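Local coordinates for protein ATP grasp ligase (Microcystis aeruginosa MRC, PDB 5IG9) that probably works as an ATP-dependent ATP-grasp ligase that closes macrocyclic ester links in a microviridin precursor peptide, at residues I210-E215 with D281-P286; L138-L143 with R289-E294. All coordinates share one frame; numbering follows the deposited sequence.

Overall arrangement
Contacts 1 and 2 lie about 10 Å apart, centre to centre, and both reach one five-stranded antiparallel sheet, through its neighbouring strands 277-284 and 290-296. In contact 1, the start of strand 214-221 runs beside strand 277-284; in contact 2, the loop leading to strand 142-145 meets the next strand, 290-296, which is outermost in that sheet within the chain. Along the sequence the order is 138-143, 210-215, 281-286, 289-294, so contact 1 is nested inside the loop closed by contact 2. Contact 2 alone brings the loop before strand 142-145, an edge strand of a separate four-stranded sheet, against the five-stranded one, an arrangement consistent with the two lobes of an ATP-grasp fold.

Contact 1: residues I210-E215 with D281-P286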
loop_
_atom_site.group_PDB
_atom_site.type_symbol
_atom_site.label_atom_id
_atom_site.label_comp_id
_atom_site.label_asym_id
_atom_site.label_seq_id
_atom_site.Cartn_x
_atom_site.Cartn_y
_atom_site.Cartn_z
ATOM N N ILE A 210 14.146 4.513 25.604
ATOM C CA ILE A 210 13.837 3.858 26.872
ATOM C C ILE A 210 14.988 2.915 27.218
ATOM O O ILE A 210 15.263 1.990 26.440
ATOM C CB ILE A 210 12.509 3.094 26.803
ATOM C CG1 ILE A 210 11.350 4.063 26.573
ATOM C CG2 ILE A 210 12.309 2.275 28.072
ATOM C CD1 ILE A 210 10.023 3.380 26.393
ATOM N N PRO A 211 15.660 3.102 28.350
ATOM C CA PRO A 211 16.704 2.150 28.752
ATOM C C PRO A 211 16.102 0.786 29.041
ATOM O O PRO A 211 15.120 0.662 29.776
ATOM C CB PRO A 211 17.302 2.789 30.012
ATOM C CG PRO A 211 16.919 4.236 29.927
ATOM C CD PRO A 211 15.572 4.242 29.276
ATOM N N LYS A 212 16.697 -0.241 28.453
ATOM C CA LYS A 212 16.123 -1.573 28.459
ATOM C C LYS A 212 17.111 -2.567 29.046
ATOM O O LYS A 212 18.329 -2.423 28.901
ATOM C CB LYS A 212 15.725 -2.002 27.040
ATOM C CG LYS A 212 16.843 -1.842 26.021
ATOM C CD LYS A 212 16.304 -1.392 24.679
ATOM C CE LYS A 212 17.417 -0.873 23.782
ATOM N NZ LYS A 212 18.384 -1.944 23.410
ATOM N N ALA A 213 16.565 -3.570 29.728
ATOM C CA ALA A 213 17.355 -4.690 30.213
ATOM C C ALA A 213 17.358 -5.836 29.216
ATOM O O ALA A 213 18.385 -6.497 29.029
ATOM C CB ALA A 213 16.816 -5.172 31.561
ATOM N N LEU A 214 16.227 -6.070 28.559
ATOM C CA LEU A 214 16.086 -7.156 27.604
ATOM C C LEU A 214 15.408 -6.662 26.336
ATOM O O LEU A 214 14.600 -5.730 26.360
ATOM C CB LEU A 214 15.278 -8.320 28.195
ATOM C CG LEU A 214 15.885 -9.098 29.364
ATOM C CD1 LEU A 214 14.914 -10.160 29.845
ATOM C CD2 LEU A 214 17.210 -9.729 28.976
ATOM N N GLU A 215 15.759 -7.299 25.223
ATOM C CA GLU A 215 15.066 -7.142 23.953
ATOM C C GLU A 215 14.309 -8.427 23.653
ATOM O O GLU A 215 14.886 -9.519 23.719
ATOM C CB GLU A 215 16.048 -6.826 22.820
ATOM C CG GLU A 215 16.661 -5.439 22.890
ATOM C CD GLU A 215 17.460 -5.091 21.648
ATOM O OE1 GLU A 215 18.564 -5.649 21.468
ATOM O OE2 GLU A 215 16.974 -4.265 20.848
ATOM N N ASP A 281 8.330 -6.689 18.171
ATOM C CA ASP A 281 9.491 -6.230 18.916
ATOM C C ASP A 281 9.023 -5.588 20.214
ATOM O O ASP A 281 8.165 -4.698 20.197
ATOM C CB ASP A 281 10.310 -5.232 18.096
ATOM C CG ASP A 281 11.056 -5.893 16.956
ATOM O OD1 ASP A 281 11.336 -7.101 17.070
ATOM O OD2 ASP A 281 11.371 -5.210 15.959
ATOM N N MET A 282 9.573 -6.049 21.335
ATOM C CA MET A 282 9.320 -5.431 22.628
ATOM C C MET A 282 10.639 -5.288 23.372
ATOM O O MET A 282 11.661 -5.869 22.996
ATOM C CB MET A 282 8.319 -6.235 23.466
ATOM C CG MET A 282 6.962 -6.445 22.816
ATOM S SD MET A 282 5.779 -7.231 23.926
ATOM C CE MET A 282 5.401 -5.884 25.043
ATOM N N ILE A 283 10.610 -4.488 24.435
ATOM C CA ILE A 283 11.738 -4.349 25.346
ATOM C C ILE A 283 11.220 -4.437 26.774
ATOM O O ILE A 283 10.061 -4.114 27.058
ATOM C CB ILE A 283 12.516 -3.031 25.144
ATOM C CG1 ILE A 283 11.591 -1.831 25.333
ATOM C CG2 ILE A 283 13.179 -2.997 23.776
ATOM C CD1 ILE A 283 12.298 -0.506 25.272
ATOM N N VAL A 284 12.092 -4.877 27.676
ATOM C CA VAL A 284 11.778 -4.998 29.093
ATOM C C VAL A 284 12.757 -4.139 29.875
ATOM O O VAL A 284 13.976 -4.299 29.745
ATOM C CB VAL A 284 11.837 -6.459 29.576
ATOM C CG1 VAL A 284 11.263 -6.571 30.981
ATOM C CG2 VAL A 284 11.098 -7.374 28.614
ATOM N N THR A 285 12.224 -3.237 30.685
ATOM C CA THR A 285 13.043 -2.399 31.535
ATOM C C THR A 285 13.645 -3.224 32.668
ATOM O O THR A 285 13.230 -4.358 32.918
ATOM C CB THR A 285 12.210 -1.249 32.096
ATOM O OG1 THR A 285 11.166 -1.769 32.928
ATOM C CG2 THR A 285 11.599 -0.435 30.966
ATOM N N PRO A 286 14.662 -2.693 33.351
ATOM C CA PRO A 286 15.147 -3.372 34.562
ATOM C C PRO A 286 14.067 -3.582 35.614
ATOM O O PRO A 286 14.088 -4.611 36.301
ATOM C CB PRO A 286 16.265 -2.442 35.051
ATOM C CG PRO A 286 16.780 -1.808 33.799
ATOM C CD PRO A 286 15.581 -1.629 32.906
#
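The carbonyl oxygen Val284 O is gripped by two successive backbone amides, Ala213 N at 2.7 Å and Leu214 N at 3.1 Å. Both donors lie in the carbonyl plane. Two residues thus face one, a classic beta bulge at the start of strand 214-221, where it joins the antiparallel sheet of what is probably the ATP-grasp core. The returning bond, from Val284 N to Leu214 O, measures 3.0 Å and makes Leu214 and Val284 a hydrogen-bonded pair; their CB atoms sit 4.1 Å apart on one face of the sheet. Glu215 and Ile283 form the non-hydrogen-bonded pair that follows, on the other face.

Ile283 carries most of the apolar contact on that second face. The Lys212 chain crosses it at about a right angle, CD resting 3.6 Å from Ile283 CG2, while its amine reaches back to a long salt bridge with Glu215. At the bulge itself, Ala213 CB packs against the ring of Pro286, and Thr285 turns its hydroxyl to Asp287 and the amide of Arg289, while its methyl lies against Ile210 CG2 and Pro211 O. Setting CG1 of Ile283 between the backbone N and carbonyl carbon (chi1 58°), with the chain then extended (chi2 175°), places CD1 against Ile210, 3.9 Å from Ile210 CB.

Contact 2: residues L138-L143 with R289-E294; sequences LIPGTL and RYIFLE
Leu138 meets the guanidinium of Arg289 with a methyl, CD1 lying 3.3 Å from Arg289 NH2, and the two side chains cross at about a right angle. A bend at chi3 of Arg289 (71°) brings the guanidinium back alongside the leucine, whose CB meanwhile rests 3.5 Å from Tyr290 O. An alanine in place of Leu138 would probably open a gap beside the guanidinium and leave Arg289 freer to swing. The backbone of the same leucine makes the polar link: Phe292 N donates to Leu138 O at 2.6 Å.

These contacts bring the loop that follows helix 125-134 against strand 290-296, an outermost strand, within this chain, of the five-stranded antiparallel sheet. The loop then leads into strand 142-145 of a different sheet, and there Thr142 and Leu143 pair antiparallel with a strand of the second subunit.

Further along, Ile139 brings CG2 to the edge of the Phe292 ring, near its plane, at 4.0 Å from CD2. The Phe292 side chain also touches Ala132 of helix 125-134 and Leu269 of helix 260-273. Pro140 lays CD 3.6 Å from Ile291 CG2, the two side chains slanting past each other, whereas Leu293 crosses the proline roughly perpendicularly, its CD2 3.9 Å from Pro140 CG.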
loop_
_atom_site.group_PDB
_atom_site.type_symbol
_atom_site.label_atom_id
_atom_site.label_comp_id
_atom_site.label_asym_id
_atom_site.label_seq_id
_atom_site.Cartn_x
_atom_site.Cartn_y
_atom_site.Cartn_z
ATOM N N LEU A 138 2.217 -0.585 26.935
ATOM C CA LEU A 138 3.024 0.624 26.989
ATOM C C LEU A 138 3.764 0.816 25.673
ATOM O O LEU A 138 4.330 -0.130 25.117
ATOM C CB LEU A 138 4.022 0.555 28.144
ATOM C CG LEU A 138 3.433 0.416 29.545
ATOM C CD1 LEU A 138 4.535 0.161 30.550
ATOM C CD2 LEU A 138 2.631 1.652 29.915
ATOM N N ILE A 139 3.746 2.043 25.166
ATOM C CA ILE A 139 4.461 2.379 23.938
ATOM C C ILE A 139 5.354 3.586 24.204
ATOM O O ILE A 139 5.004 4.449 25.023
ATOM C CB ILE A 139 3.491 2.651 22.777
ATOM C CG1 ILE A 139 2.543 3.800 23.123
ATOM C CG2 ILE A 139 2.702 1.394 22.427
ATOM C CD1 ILE A 139 1.668 4.220 21.969
ATOM N N PRO A 140 6.505 3.693 23.543
ATOM C CA PRO A 140 7.370 4.854 23.765
ATOM C C PRO A 140 6.796 6.104 23.128
ATOM O O PRO A 140 6.093 6.050 22.115
ATOM C CB PRO A 140 8.687 4.443 23.099
ATOM C CG PRO A 140 8.260 3.526 22.006
ATOM C CD PRO A 140 7.057 2.781 22.524
ATOM N N GLY A 141 7.103 7.243 23.744
ATOM C CA GLY A 141 6.700 8.528 23.198
ATOM C C GLY A 141 7.240 8.725 21.794
ATOM O O GLY A 141 8.455 8.707 21.585
ATOM N N THR A 142 6.353 8.917 20.825
ATOM C CA THR A 142 6.731 8.946 19.421
ATOM C C THR A 142 6.218 10.217 18.763
ATOM O O THR A 142 5.082 10.635 18.999
ATOM C CB THR A 142 6.197 7.706 18.689
ATOM O OG1 THR A 142 6.701 6.526 19.321
ATOM C CG2 THR A 142 6.620 7.713 17.234
ATOM N N LEU A 143 7.068 10.834 17.942
ATOM C CA LEU A 143 6.698 12.027 17.191
ATOM C C LEU A 143 7.260 11.913 15.785
ATOM O O LEU A 143 8.482 11.859 15.608
ATOM C CB LEU A 143 7.215 13.300 17.866
ATOM C CG LEU A 143 7.139 14.573 17.014
ATOM C CD1 LEU A 143 5.691 14.936 16.699
ATOM C CD2 LEU A 143 7.855 15.738 17.688
ATOM N N ARG A 289 9.034 -3.500 33.132
ATOM C CA ARG A 289 7.957 -2.902 32.356
ATOM C C ARG A 289 8.105 -3.319 30.901
ATOM O O ARG A 289 9.201 -3.246 30.334
ATOM C CB ARG A 289 7.972 -1.375 32.473
ATOM C CG ARG A 289 7.560 -0.854 33.836
ATOM C CD ARG A 289 7.739 0.654 33.936
ATOM N NE ARG A 289 6.767 1.392 33.134
ATOM C CZ ARG A 289 5.652 1.930 33.619
ATOM N NH1 ARG A 289 5.359 1.811 34.906
ATOM N NH2 ARG A 289 4.827 2.586 32.818
ATOM N N TYR A 290 7.004 -3.771 30.301
ATOM C CA TYR A 290 7.008 -4.263 28.930
ATOM C C TYR A 290 6.502 -3.167 27.999
ATOM O O TYR A 290 5.358 -2.718 28.126
ATOM C CB TYR A 290 6.154 -5.524 28.795
ATOM C CG TYR A 290 6.704 -6.734 29.523
ATOM C CD1 TYR A 290 6.463 -6.920 30.876
ATOM C CD2 TYR A 290 7.461 -7.692 28.855
ATOM C CE1 TYR A 290 6.961 -8.021 31.549
ATOM C CE2 TYR A 290 7.963 -8.797 29.520
ATOM C CZ TYR A 290 7.708 -8.957 30.866
ATOM O OH TYR A 290 8.204 -10.056 31.534
ATOM N N ILE A 291 7.352 -2.750 27.065
ATOM C CA ILE A 291 7.046 -1.684 26.120
ATOM C C ILE A 291 6.913 -2.291 24.731
ATOM O O ILE A 291 7.822 -2.983 24.262
ATOM C CB ILE A 291 8.124 -0.586 26.135
ATOM C CG1 ILE A 291 8.043 0.240 27.422
ATOM C CG2 ILE A 291 7.997 0.314 24.914
ATOM C CD1 ILE A 291 8.836 -0.327 28.578
ATOM N N PHE A 292 5.780 -2.037 24.082
ATOM C CA PHE A 292 5.577 -2.469 22.706
ATOM C C PHE A 292 6.274 -1.504 21.753
ATOM O O PHE A 292 6.105 -0.286 21.855
ATOM C CB PHE A 292 4.085 -2.539 22.380
ATOM C CG PHE A 292 3.791 -2.769 20.922
ATOM C CD1 PHE A 292 3.799 -4.052 20.397
ATOM C CD2 PHE A 292 3.513 -1.707 20.075
ATOM C CE1 PHE A 292 3.534 -4.270 19.056
ATOM C CE2 PHE A 292 3.247 -1.920 18.731
ATOM C CZ PHE A 292 3.257 -3.203 18.224
ATOM N N LEU A 293 7.043 -2.050 20.813
ATOM C CA LEU A 293 7.740 -1.241 19.821
ATOM C C LEU A 293 7.099 -1.334 18.443
ATOM O O LEU A 293 6.689 -0.312 17.882
ATOM C CB LEU A 293 9.217 -1.647 19.740
ATOM C CG LEU A 293 10.106 -1.343 20.947
ATOM C CD1 LEU A 293 11.551 -1.699 20.636
ATOM C CD2 LEU A 293 9.984 0.115 21.367
ATOM N N GLU A 294 6.993 -2.536 17.880
ATOM C CA GLU A 294 6.622 -2.680 16.481
ATOM C C GLU A 294 6.178 -4.109 16.206
ATOM O O GLU A 294 6.715 -5.055 16.784
ATOM C CB GLU A 294 7.803 -2.309 15.574
ATOM C CG GLU A 294 7.605 -2.607 14.095
ATOM C CD GLU A 294 8.839 -2.281 13.280
ATOM O OE1 GLU A 294 9.618 -1.407 13.716
ATOM O OE2 GLU A 294 9.036 -2.903 12.214
#